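Local coordinates for protein ADP-ribosyltransferase (Staphylococcus aureus, PDB 1OJZ) that binds NAD+ and, as a member of the ADP-ribosyltransferase exoenzyme family, probably transfers its ADP-ribose to a protein, at residues Y84-L89 with P151-L156; S137-V142 with Q179-P184. All coordinates share one frame; numbering follows the deposited sequence.

Overall arrangement
Both interactions are antiparallel strand pairs that meet at the NAD site, their centres about 11 Å apart. Interaction 2 (137-142 with 179-184) is almost wholly buried and belongs to the small three-stranded sheet. Interaction 1 (84-89 with 151-156) is less enclosed and forms an edge of the five-stranded mixed sheet. The two sheets are linked by a probable hydrogen bond from Tyr84 N to Gln140 O, 2.7 Å long. Their chemistry differs: interaction 1 holds NAD mainly with backbone groups and an arginine at the diphosphate, whereas interaction 2 uses glutamine and glutamate side chains near the nicotinamide and its ribose.

Interaction 1. Residues Y84-L89 with P151-L156. With NAD (nicotinamide-adenine-dinucleotide), chain B.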
ATOM      1  N   TYR A  84       5.244   2.527  -2.589  1.00 20.07           N
ATOM      2  CA  TYR A  84       4.403   2.193  -3.725  1.00 19.43           C
ATOM      3  C   TYR A  84       3.522   0.966  -3.548  1.00 18.96           C
ATOM      4  O   TYR A  84       3.993  -0.111  -3.191  1.00 19.02           O
ATOM      5  CB  TYR A  84       5.280   2.024  -4.970  1.00 19.60           C
ATOM      6  CG  TYR A  84       6.085   3.264  -5.295  1.00 19.86           C
ATOM      7  CD1 TYR A  84       7.258   3.565  -4.599  1.00 20.30           C
ATOM      8  CD2 TYR A  84       5.642   4.165  -6.257  1.00 18.76           C
ATOM      9  CE1 TYR A  84       7.966   4.743  -4.856  1.00 21.01           C
ATOM     10  CE2 TYR A  84       6.330   5.335  -6.523  1.00 20.06           C
ATOM     11  CZ  TYR A  84       7.491   5.624  -5.821  1.00 23.05           C
ATOM     12  OH  TYR A  84       8.151   6.808  -6.080  1.00 23.16           O
ATOM     13  N   ARG A  85       2.231   1.150  -3.804  1.00 18.34           N
ATOM     14  CA  ARG A  85       1.275   0.065  -3.710  1.00 18.28           C
ATOM     15  C   ARG A  85       0.867  -0.273  -5.150  1.00 18.84           C
ATOM     16  O   ARG A  85       0.119   0.471  -5.786  1.00 18.08           O
ATOM     17  CB  ARG A  85       0.061   0.497  -2.867  1.00 18.16           C
ATOM     18  CG  ARG A  85      -0.891  -0.655  -2.534  1.00 18.19           C
ATOM     19  CD  ARG A  85      -2.040  -0.263  -1.601  1.00 19.73           C
ATOM     20  NE  ARG A  85      -2.917  -1.410  -1.347  1.00 21.54           N
ATOM     21  CZ  ARG A  85      -4.205  -1.319  -1.024  1.00 20.23           C
ATOM     22  NH1 ARG A  85      -4.783  -0.128  -0.902  1.00 19.50           N
ATOM     23  NH2 ARG A  85      -4.925  -2.419  -0.857  1.00 19.13           N
ATOM     24  N   LEU A  86       1.399  -1.375  -5.673  1.00 19.43           N
ATOM     25  CA  LEU A  86       1.073  -1.791  -7.030  1.00 21.15           C
ATOM     26  C   LEU A  86      -0.259  -2.527  -7.014  1.00 22.51           C
ATOM     27  O   LEU A  86      -0.465  -3.443  -6.222  1.00 23.84           O
ATOM     28  CB  LEU A  86       2.193  -2.669  -7.597  1.00 21.97           C
ATOM     29  CG  LEU A  86       3.369  -1.878  -8.185  1.00 25.12           C
ATOM     30  CD1 LEU A  86       3.887  -0.862  -7.166  1.00 28.17           C
ATOM     31  CD2 LEU A  86       4.482  -2.833  -8.594  1.00 26.59           C
ATOM     32  N   LEU A  87      -1.170  -2.112  -7.889  1.00 22.13           N
ATOM     33  CA  LEU A  87      -2.498  -2.704  -7.922  1.00 22.52           C
ATOM     34  C   LEU A  87      -2.963  -3.074  -9.327  1.00 22.01           C
ATOM     35  O   LEU A  87      -2.420  -2.593 -10.323  1.00 19.34           O
ATOM     36  CB  LEU A  87      -3.496  -1.716  -7.303  1.00 20.29           C
ATOM     37  CG  LEU A  87      -3.179  -1.243  -5.880  1.00 21.47           C
ATOM     38  CD1 LEU A  87      -3.899   0.078  -5.602  1.00 20.32           C
ATOM     39  CD2 LEU A  87      -3.584  -2.316  -4.883  1.00 21.89           C
ATOM     40  N   ASN A  88      -3.978  -3.935  -9.384  1.00 21.94           N
ATOM     41  CA  ASN A  88      -4.574  -4.371 -10.639  1.00 20.98           C
ATOM     42  C   ASN A  88      -5.765  -3.442 -10.924  1.00 21.55           C
ATOM     43  O   ASN A  88      -6.177  -2.668 -10.056  1.00 20.51           O
ATOM     44  CB  ASN A  88      -5.036  -5.832 -10.531  1.00 22.13           C
ATOM     45  CG  ASN A  88      -3.873  -6.798 -10.322  1.00 24.28           C
ATOM     46  OD1 ASN A  88      -2.906  -6.785 -11.076  1.00 24.91           O
ATOM     47  ND2 ASN A  88      -3.967  -7.633  -9.295  1.00 22.71           N
ATOM     48  N   LEU A  89      -6.316  -3.518 -12.130  1.00 20.59           N
ATOM     49  CA  LEU A  89      -7.427  -2.655 -12.513  1.00 21.72           C
ATOM     50  C   LEU A  89      -8.702  -2.859 -11.715  1.00 22.27           C
ATOM     51  O   LEU A  89      -9.566  -1.981 -11.703  1.00 22.55           O
ATOM     52  CB  LEU A  89      -7.721  -2.801 -14.007  1.00 23.24           C
ATOM     53  CG  LEU A  89      -6.571  -2.406 -14.942  1.00 22.73           C
ATOM     54  CD1 LEU A  89      -7.072  -2.395 -16.377  1.00 22.30           C
ATOM     55  CD2 LEU A  89      -6.022  -1.038 -14.566  1.00 23.84           C
ATOM     56  N   PRO A 151      -0.705  -2.906 -13.520  1.00 25.24           N
ATOM     57  CA  PRO A 151      -1.168  -1.685 -14.193  1.00 24.23           C
ATOM     58  C   PRO A 151      -1.126  -0.384 -13.396  1.00 23.15           C
ATOM     59  O   PRO A 151      -0.674   0.649 -13.893  1.00 22.14           O
ATOM     60  CB  PRO A 151      -2.604  -2.033 -14.594  1.00 24.54           C
ATOM     61  CG  PRO A 151      -2.607  -3.517 -14.654  1.00 27.02           C
ATOM     62  CD  PRO A 151      -1.798  -3.891 -13.457  1.00 23.71           C
ATOM     63  N   ILE A 152      -1.607  -0.433 -12.160  1.00 20.50           N
ATOM     64  CA  ILE A 152      -1.665   0.763 -11.329  1.00 21.03           C
ATOM     65  C   ILE A 152      -0.575   0.858 -10.282  1.00 20.95           C
ATOM     66  O   ILE A 152      -0.195  -0.129  -9.665  1.00 23.06           O
ATOM     67  CB  ILE A 152      -3.023   0.846 -10.595  1.00 19.17           C
ATOM     68  CG1 ILE A 152      -4.154   0.927 -11.624  1.00 19.75           C
ATOM     69  CG2 ILE A 152      -3.061   2.062  -9.663  1.00 18.85           C
ATOM     70  CD1 ILE A 152      -5.519   0.655 -11.033  1.00 13.42           C
ATOM     71  N   GLU A 153      -0.078   2.070 -10.088  1.00 22.07           N
ATOM     72  CA  GLU A 153       0.925   2.309  -9.074  1.00 24.78           C
ATOM     73  C   GLU A 153       0.380   3.413  -8.183  1.00 23.88           C
ATOM     74  O   GLU A 153       0.254   4.559  -8.602  1.00 23.20           O
ATOM     75  CB  GLU A 153       2.247   2.748  -9.695  1.00 29.25           C
ATOM     76  CG  GLU A 153       3.313   3.074  -8.660  1.00 34.61           C
ATOM     77  CD  GLU A 153       4.619   3.512  -9.289  1.00 37.89           C
ATOM     78  OE1 GLU A 153       5.288   2.666  -9.921  1.00 40.05           O
ATOM     79  OE2 GLU A 153       4.971   4.704  -9.156  1.00 38.18           O
ATOM     80  N   LEU A 154       0.026   3.052  -6.959  1.00 23.89           N
ATOM     81  CA  LEU A 154      -0.493   4.024  -6.012  1.00 24.10           C
ATOM     82  C   LEU A 154       0.740   4.586  -5.302  1.00 22.78           C
ATOM     83  O   LEU A 154       1.310   3.925  -4.443  1.00 22.59           O
ATOM     84  CB  LEU A 154      -1.412   3.323  -5.002  1.00 26.19           C
ATOM     85  CG  LEU A 154      -2.535   4.092  -4.301  1.00 27.49           C
ATOM     86  CD1 LEU A 154      -3.023   3.267  -3.114  1.00 27.11           C
ATOM     87  CD2 LEU A 154      -2.056   5.458  -3.858  1.00 25.85           C
ATOM     88  N   LYS A 155       1.152   5.794  -5.675  1.00 22.05           N
ATOM     89  CA  LYS A 155       2.323   6.442  -5.084  1.00 21.36           C
ATOM     90  C   LYS A 155       1.887   7.229  -3.851  1.00 19.19           C
ATOM     91  O   LYS A 155       1.287   8.297  -3.968  1.00 19.49           O
ATOM     92  CB  LYS A 155       2.962   7.376  -6.119  1.00 22.70           C
ATOM     93  CG  LYS A 155       4.204   8.118  -5.649  1.00 23.35           C
ATOM     94  CD  LYS A 155       4.756   8.968  -6.788  1.00 23.04           C
ATOM     95  CE  LYS A 155       6.050   9.671  -6.408  1.00 26.60           C
ATOM     96  NZ  LYS A 155       6.524  10.581  -7.494  1.00 23.16           N
ATOM     97  N   LEU A 156       2.216   6.700  -2.675  1.00 19.25           N
ATOM     98  CA  LEU A 156       1.815   7.299  -1.409  1.00 18.24           C
ATOM     99  C   LEU A 156       2.897   8.022  -0.613  1.00 18.18           C
ATOM    100  O   LEU A 156       3.897   7.415  -0.196  1.00 14.59           O
ATOM    101  CB  LEU A 156       1.191   6.217  -0.521  1.00 19.13           C
ATOM    102  CG  LEU A 156      -0.102   5.553  -1.006  1.00 20.45           C
ATOM    103  CD1 LEU A 156      -0.390   4.326  -0.156  1.00 23.51           C
ATOM    104  CD2 LEU A 156      -1.255   6.544  -0.927  1.00 23.28           C
TER
HETATM  105  PA  NAD B 500      -4.313  -6.688  -1.660  1.00 31.53           P
HETATM  106  O1A NAD B 500      -4.130  -5.269  -2.022  1.00 31.13           O
HETATM  107  O2A NAD B 500      -4.975  -7.025  -0.370  1.00 33.37           O
HETATM  108  O5B NAD B 500      -5.076  -7.415  -2.860  1.00 35.66           O
HETATM  109  C5B NAD B 500      -6.343  -6.906  -3.307  1.00 38.14           C
HETATM  110  C4B NAD B 500      -6.371  -6.940  -4.812  1.00 37.48           C
HETATM  111  O4B NAD B 500      -7.664  -6.304  -5.113  1.00 33.36           O
HETATM  112  C3B NAD B 500      -5.269  -6.077  -5.493  1.00 38.19           C
HETATM  113  O3B NAD B 500      -4.595  -6.913  -6.476  1.00 41.94           O
HETATM  114  C2B NAD B 500      -5.947  -4.880  -6.122  1.00 35.49           C
HETATM  115  O2B NAD B 500      -5.827  -4.680  -7.479  1.00 36.10           O
HETATM  116  C1B NAD B 500      -7.406  -4.976  -5.583  1.00 35.16           C
HETATM  117  N9A NAD B 500      -7.626  -4.064  -4.446  1.00 33.39           N
HETATM  118  C8A NAD B 500      -6.808  -3.577  -3.416  1.00 33.45           C
HETATM  119  N7A NAD B 500      -7.418  -2.759  -2.592  1.00 32.09           N
HETATM  120  C5A NAD B 500      -8.672  -2.634  -3.023  1.00 32.16           C
HETATM  121  C6A NAD B 500      -9.821  -1.873  -2.527  1.00 33.07           C
HETATM  122  N6A NAD B 500      -9.750  -1.101  -1.463  1.00 32.49           N
HETATM  123  N1A NAD B 500     -10.979  -2.021  -3.280  1.00 33.19           N
HETATM  124  C2A NAD B 500     -11.112  -2.792  -4.376  1.00 33.66           C
HETATM  125  N3A NAD B 500     -10.046  -3.545  -4.887  1.00 31.55           N
HETATM  126  C4A NAD B 500      -8.843  -3.437  -4.181  1.00 31.94           C
HETATM  127  O3  NAD B 500      -2.907  -7.405  -1.671  1.00 29.60           O
HETATM  128  PN  NAD B 500      -1.698  -7.341  -2.751  1.00 28.54           P
HETATM  129  O1N NAD B 500      -1.311  -5.937  -2.919  1.00 31.35           O
HETATM  130  O2N NAD B 500      -2.160  -8.109  -3.945  1.00 28.86           O
HETATM  131  O5D NAD B 500      -0.545  -8.059  -1.900  1.00 31.07           O
HETATM  132  C5D NAD B 500      -0.619  -9.465  -1.561  1.00 29.81           C
HETATM  133  C4D NAD B 500       0.760  -9.975  -1.346  1.00 31.80           C
HETATM  134  O4D NAD B 500       1.734  -9.127  -2.100  1.00 28.88           O
HETATM  135  C3D NAD B 500       1.258  -9.930   0.147  1.00 33.04           C
HETATM  136  O3D NAD B 500       1.854 -11.197   0.513  1.00 33.72           O
HETATM  137  C2D NAD B 500       2.318  -8.812   0.178  1.00 32.78           C
HETATM  138  O2D NAD B 500       3.268  -9.047   1.188  1.00 37.24           O
HETATM  139  C1D NAD B 500       2.899  -8.861  -1.290  1.00 30.11           C
HETATM  140  N1N NAD B 500       3.590  -7.605  -1.822  1.00 27.85           N
HETATM  141  C2N NAD B 500       2.747  -6.659  -2.538  1.00 25.49           C
HETATM  142  C3N NAD B 500       2.997  -5.335  -2.602  1.00 23.32           C
HETATM  143  C7N NAD B 500       2.110  -4.399  -3.387  1.00 22.59           C
HETATM  144  O7N NAD B 500       2.614  -3.328  -3.800  1.00 18.62           O
HETATM  145  N7N NAD B 500       0.840  -4.736  -3.639  1.00 21.82           N
HETATM  146  C4N NAD B 500       4.201  -4.725  -1.898  1.00 20.96           C
HETATM  147  C5N NAD B 500       4.574  -5.568  -0.715  1.00 23.60           C
HETATM  148  C6N NAD B 500       4.513  -6.980  -0.883  1.00 24.77           C
HETATM  149  O   HOH W   1       7.823   7.854  -8.606  1.00 26.22           O
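Ile152 O takes a hydrogen bond from Leu87 N at 2.8 Å, nearly straight (170° at the hydrogen), and a weaker C-H contact from Leu86 CA at 3.4 Å. Leu87 O accepts from Ile152 N in return, and Arg85 and Leu154 form the next hydrogen-bonded pair of this antiparallel ladder. On the Leu86 face, the extended side chain of Glu153 (chi1 177°) brings its carboxylate obliquely against the Tyr84 ring, OE2 lying 3.0 Å from Tyr84 CD2 with the two planes 78° apart; Ser143 binds the other oxygen. Lys155 runs alongside the same ring, its CG 3.6 Å from Tyr84 CE2, and a water bonded to Tyr84 OH holds Lys155 NZ weakly; Asn5 also reaches that hydroxyl. The Leu89 methyl CD2 meets Pro151 CB at 3.6 Å and continues onto Ile152 CD1. The outer edge of 84-89 lines the NAD site. Leu86 N donates to the nicotinamide oxygen O7N at 3.0 Å and Leu86 O receives the amide NH2, a two-point clasp that fixes the rotation of the carboxamide; Asn88 N holds O2B of the adenosine ribose at 2.8 Å. Arg85, probably the arginine of the family's Arg/STS/Glu signature, stretches fully to the diphosphate, NH2 to O1A 3.2 Å; Glu133 forms a salt bridge with its NH1, and Arg48, which also bonds to NAD, lies close by. Strand 81-87 is an outermost strand of the mixed sheet, 152-158 bonds on its far edge to 203-209, Leu154 leans on Tyr189 of strand 187-196, and strand 137-140 packs against Tyr84, Arg85 and Leu86.

Interaction 2. Residues S137-V142 with Q179-P184; sequences SSTQLV and QEVLLP. With NAD (nicotinamide-adenine-dinucleotide), chain B.
Val181 O is held twice by Thr139, through its backbone N at 3.0 Å and through OG1, a very short contact of doubtful exact length. A chi1 of 67° places the hydroxyl there, setting OG1 between the backbone N and the carbonyl carbon. Val181 N returns a bond to Thr139 O, which Glu180 CA also approaches, so this half of the ladder is dense. Past it, Leu141 N donates to Gln179 O, Leu141 CG packs on Val181 CG2 at 3.8 Å, and Ala12 and Trp15 of helix 9-23 cover the leucine. On the opposite face Ser138 and Glu180 turn to NAD. With OG anti to the backbone N (chi1 -177°), Ser138 hands its hydroxyl to Glu180 OE2, a very short bond of 2.5 Å, while Glu180 OE1 accepts from the nicotinamide-ribose hydroxyl O2D; one carboxylate is thus held at both oxygens. Ser138-Thr139 probably correspond to the start of the family's STS motif, with Gln140 in the third place, and Glu180 is probably the last residue of the Gln-X-Glu signature at the end of the ARTT loop. Gln140 sends NE2 to the carboxamide oxygen O7N at 3.1 Å, and its OE1 accepts from Ala146 N, which steadies the amide. The Ser137 end is looser. Leu183 N still donates almost straight to Ser137 O, but the return bond from Ser137 N to Leu183 O is weak at 3.3 Å. Beyond it the strands no longer pair directly: a water next to Ser137 OG donates at 2.8 Å to Pro184 O, the carbonyl oxygen of a partly exposed residue, which Thr187 also binds.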
ATOM      1  N   SER A 137      -2.336  -2.129   4.334  1.00 20.23           N
ATOM      2  CA  SER A 137      -1.800  -1.735   3.034  1.00 19.74           C
ATOM      3  C   SER A 137      -0.378  -2.254   2.836  1.00 21.40           C
ATOM      4  O   SER A 137       0.570  -1.798   3.493  1.00 19.38           O
ATOM      5  CB  SER A 137      -1.810  -0.209   2.872  1.00 17.82           C
ATOM      6  OG  SER A 137      -3.130   0.310   2.782  1.00 15.78           O
ATOM      7  N   SER A 138      -0.238  -3.206   1.917  1.00 21.06           N
ATOM      8  CA  SER A 138       1.053  -3.801   1.602  1.00 20.06           C
ATOM      9  C   SER A 138       1.718  -2.976   0.501  1.00 20.68           C
ATOM     10  O   SER A 138       1.241  -2.943  -0.635  1.00 18.86           O
ATOM     11  CB  SER A 138       0.849  -5.240   1.122  1.00 21.72           C
ATOM     12  OG  SER A 138       2.092  -5.869   0.862  1.00 23.71           O
ATOM     13  N   THR A 139       2.828  -2.328   0.830  1.00 20.43           N
ATOM     14  CA  THR A 139       3.525  -1.483  -0.136  1.00 20.88           C
ATOM     15  C   THR A 139       5.004  -1.821  -0.264  1.00 21.86           C
ATOM     16  O   THR A 139       5.528  -2.666   0.464  1.00 20.79           O
ATOM     17  CB  THR A 139       3.421  -0.001   0.268  1.00 22.52           C
ATOM     18  OG1 THR A 139       4.151   0.209   1.488  1.00 18.16           O
ATOM     19  CG2 THR A 139       1.948   0.400   0.478  1.00 21.95           C
ATOM     20  N   GLN A 140       5.672  -1.147  -1.199  1.00 21.72           N
ATOM     21  CA  GLN A 140       7.099  -1.353  -1.419  1.00 21.47           C
ATOM     22  C   GLN A 140       7.860  -0.026  -1.425  1.00 19.38           C
ATOM     23  O   GLN A 140       7.400   0.970  -2.003  1.00 16.61           O
ATOM     24  CB  GLN A 140       7.333  -2.139  -2.724  1.00 21.87           C
ATOM     25  CG  GLN A 140       6.470  -1.741  -3.906  1.00 25.59           C
ATOM     26  CD  GLN A 140       6.461  -2.792  -5.018  1.00 27.78           C
ATOM     27  OE1 GLN A 140       7.476  -3.045  -5.665  1.00 31.07           O
ATOM     28  NE2 GLN A 140       5.304  -3.411  -5.237  1.00 26.72           N
ATOM     29  N   LEU A 141       9.008  -0.015  -0.744  1.00 18.91           N
ATOM     30  CA  LEU A 141       9.864   1.172  -0.637  1.00 20.87           C
ATOM     31  C   LEU A 141      10.442   1.534  -1.990  1.00 21.34           C
ATOM     32  O   LEU A 141      10.749   2.690  -2.257  1.00 23.04           O
ATOM     33  CB  LEU A 141      11.037   0.917   0.321  1.00 22.55           C
ATOM     34  CG  LEU A 141      11.116   1.642   1.664  1.00 23.34           C
ATOM     35  CD1 LEU A 141      12.496   1.382   2.276  1.00 20.86           C
ATOM     36  CD2 LEU A 141      10.886   3.135   1.485  1.00 22.60           C
ATOM     37  N   VAL A 142      10.631   0.521  -2.825  1.00 21.20           N
ATOM     38  CA  VAL A 142      11.175   0.717  -4.160  1.00 22.27           C
ATOM     39  C   VAL A 142      10.163   0.176  -5.153  1.00 21.60           C
ATOM     40  O   VAL A 142       9.839  -1.015  -5.139  1.00 22.01           O
ATOM     41  CB  VAL A 142      12.507  -0.040  -4.338  1.00 22.46           C
ATOM     42  CG1 VAL A 142      13.031   0.151  -5.764  1.00 22.85           C
ATOM     43  CG2 VAL A 142      13.519   0.454  -3.316  1.00 24.20           C
ATOM     44  N   GLN A 179      10.928  -5.375  -0.513  1.00 20.69           N
ATOM     45  CA  GLN A 179      11.115  -4.106   0.195  1.00 21.07           C
ATOM     46  C   GLN A 179       9.780  -3.636   0.767  1.00 20.07           C
ATOM     47  O   GLN A 179       9.457  -2.446   0.742  1.00 19.36           O
ATOM     48  CB  GLN A 179      11.666  -3.047  -0.768  1.00 21.87           C
ATOM     49  CG  GLN A 179      13.071  -3.350  -1.296  1.00 24.26           C
ATOM     50  CD  GLN A 179      14.163  -3.060  -0.274  1.00 22.12           C
ATOM     51  OE1 GLN A 179      15.334  -3.391  -0.485  1.00 24.90           O
ATOM     52  NE2 GLN A 179      13.791  -2.433   0.829  1.00 18.12           N
ATOM     53  N   GLU A 180       9.010  -4.579   1.294  1.00 19.74           N
ATOM     54  CA  GLU A 180       7.692  -4.261   1.811  1.00 17.50           C
ATOM     55  C   GLU A 180       7.608  -3.364   3.036  1.00 16.50           C
ATOM     56  O   GLU A 180       8.358  -3.498   4.005  1.00 18.28           O
ATOM     57  CB  GLU A 180       6.898  -5.551   2.076  1.00 16.19           C
ATOM     58  CG  GLU A 180       5.522  -5.295   2.700  1.00 16.86           C
ATOM     59  CD  GLU A 180       4.592  -6.482   2.578  1.00 21.17           C
ATOM     60  OE1 GLU A 180       5.057  -7.554   2.140  1.00 20.68           O
ATOM     61  OE2 GLU A 180       3.399  -6.345   2.924  1.00 21.38           O
ATOM     62  N   VAL A 181       6.681  -2.421   2.963  1.00 18.01           N
ATOM     63  CA  VAL A 181       6.409  -1.518   4.065  1.00 16.89           C
ATOM     64  C   VAL A 181       4.923  -1.728   4.292  1.00 17.42           C
ATOM     65  O   VAL A 181       4.104  -1.466   3.409  1.00 15.57           O
ATOM     66  CB  VAL A 181       6.697  -0.048   3.708  1.00 17.42           C
ATOM     67  CG1 VAL A 181       6.169   0.862   4.816  1.00 16.54           C
ATOM     68  CG2 VAL A 181       8.202   0.163   3.555  1.00 19.06           C
ATOM     69  N   LEU A 182       4.588  -2.243   5.466  1.00 17.64           N
ATOM     70  CA  LEU A 182       3.203  -2.525   5.790  1.00 18.14           C
ATOM     71  C   LEU A 182       2.584  -1.372   6.564  1.00 18.06           C
ATOM     72  O   LEU A 182       3.066  -0.995   7.641  1.00 18.06           O
ATOM     73  CB  LEU A 182       3.124  -3.827   6.595  1.00 17.62           C
ATOM     74  CG  LEU A 182       1.742  -4.415   6.894  1.00 18.86           C
ATOM     75  CD1 LEU A 182       1.058  -4.872   5.594  1.00 19.19           C
ATOM     76  CD2 LEU A 182       1.903  -5.589   7.839  1.00 19.57           C
ATOM     77  N   LEU A 183       1.516  -0.811   6.007  1.00 16.60           N
ATOM     78  CA  LEU A 183       0.830   0.312   6.625  1.00 18.37           C
ATOM     79  C   LEU A 183      -0.378  -0.094   7.473  1.00 18.88           C
ATOM     80  O   LEU A 183      -1.010  -1.130   7.227  1.00 18.96           O
ATOM     81  CB  LEU A 183       0.390   1.298   5.537  1.00 18.51           C
ATOM     82  CG  LEU A 183       1.494   1.852   4.630  1.00 17.10           C
ATOM     83  CD1 LEU A 183       0.890   2.879   3.681  1.00 16.61           C
ATOM     84  CD2 LEU A 183       2.592   2.483   5.487  1.00 15.44           C
ATOM     85  N   PRO A 184      -0.727   0.728   8.472  1.00 18.85           N
ATOM     86  CA  PRO A 184      -1.875   0.396   9.326  1.00 19.34           C
ATOM     87  C   PRO A 184      -3.154   0.160   8.538  1.00 18.85           C
ATOM     88  O   PRO A 184      -3.332   0.721   7.454  1.00 18.00           O
ATOM     89  CB  PRO A 184      -2.003   1.619  10.220  1.00 18.25           C
ATOM     90  CG  PRO A 184      -0.606   2.136  10.299  1.00 18.59           C
ATOM     91  CD  PRO A 184      -0.107   2.001   8.887  1.00 17.60           C
TER
HETATM   92  PA  NAD B 500      -4.313  -6.688  -1.660  1.00 31.53           P
HETATM   93  O1A NAD B 500      -4.130  -5.269  -2.022  1.00 31.13           O
HETATM   94  O2A NAD B 500      -4.975  -7.025  -0.370  1.00 33.37           O
HETATM   95  O5B NAD B 500      -5.076  -7.415  -2.860  1.00 35.66           O
HETATM   96  C5B NAD B 500      -6.343  -6.906  -3.307  1.00 38.14           C
HETATM   97  C4B NAD B 500      -6.371  -6.940  -4.812  1.00 37.48           C
HETATM   98  O4B NAD B 500      -7.664  -6.304  -5.113  1.00 33.36           O
HETATM   99  C3B NAD B 500      -5.269  -6.077  -5.493  1.00 38.19           C
HETATM  100  O3B NAD B 500      -4.595  -6.913  -6.476  1.00 41.94           O
HETATM  101  C2B NAD B 500      -5.947  -4.880  -6.122  1.00 35.49           C
HETATM  102  O2B NAD B 500      -5.827  -4.680  -7.479  1.00 36.10           O
HETATM  103  C1B NAD B 500      -7.406  -4.976  -5.583  1.00 35.16           C
HETATM  104  N9A NAD B 500      -7.626  -4.064  -4.446  1.00 33.39           N
HETATM  105  C8A NAD B 500      -6.808  -3.577  -3.416  1.00 33.45           C
HETATM  106  N7A NAD B 500      -7.418  -2.759  -2.592  1.00 32.09           N
HETATM  107  C5A NAD B 500      -8.672  -2.634  -3.023  1.00 32.16           C
HETATM  108  C6A NAD B 500      -9.821  -1.873  -2.527  1.00 33.07           C
HETATM  109  N6A NAD B 500      -9.750  -1.101  -1.463  1.00 32.49           N
HETATM  110  N1A NAD B 500     -10.979  -2.021  -3.280  1.00 33.19           N
HETATM  111  C2A NAD B 500     -11.112  -2.792  -4.376  1.00 33.66           C
HETATM  112  N3A NAD B 500     -10.046  -3.545  -4.887  1.00 31.55           N
HETATM  113  C4A NAD B 500      -8.843  -3.437  -4.181  1.00 31.94           C
HETATM  114  O3  NAD B 500      -2.907  -7.405  -1.671  1.00 29.60           O
HETATM  115  PN  NAD B 500      -1.698  -7.341  -2.751  1.00 28.54           P
HETATM  116  O1N NAD B 500      -1.311  -5.937  -2.919  1.00 31.35           O
HETATM  117  O2N NAD B 500      -2.160  -8.109  -3.945  1.00 28.86           O
HETATM  118  O5D NAD B 500      -0.545  -8.059  -1.900  1.00 31.07           O
HETATM  119  C5D NAD B 500      -0.619  -9.465  -1.561  1.00 29.81           C
HETATM  120  C4D NAD B 500       0.760  -9.975  -1.346  1.00 31.80           C
HETATM  121  O4D NAD B 500       1.734  -9.127  -2.100  1.00 28.88           O
HETATM  122  C3D NAD B 500       1.258  -9.930   0.147  1.00 33.04           C
HETATM  123  O3D NAD B 500       1.854 -11.197   0.513  1.00 33.72           O
HETATM  124  C2D NAD B 500       2.318  -8.812   0.178  1.00 32.78           C
HETATM  125  O2D NAD B 500       3.268  -9.047   1.188  1.00 37.24           O
HETATM  126  C1D NAD B 500       2.899  -8.861  -1.290  1.00 30.11           C
HETATM  127  N1N NAD B 500       3.590  -7.605  -1.822  1.00 27.85           N
HETATM  128  C2N NAD B 500       2.747  -6.659  -2.538  1.00 25.49           C
HETATM  129  C3N NAD B 500       2.997  -5.335  -2.602  1.00 23.32           C
HETATM  130  C7N NAD B 500       2.110  -4.399  -3.387  1.00 22.59           C
HETATM  131  O7N NAD B 500       2.614  -3.328  -3.800  1.00 18.62           O
HETATM  132  N7N NAD B 500       0.840  -4.736  -3.639  1.00 21.82           N
HETATM  133  C4N NAD B 500       4.201  -4.725  -1.898  1.00 20.96           C
HETATM  134  C5N NAD B 500       4.574  -5.568  -0.715  1.00 23.60           C
HETATM  135  C6N NAD B 500       4.513  -6.980  -0.883  1.00 24.77           C
HETATM  136  O   HOH W   2      -4.583   0.383   4.934  1.00 18.95           O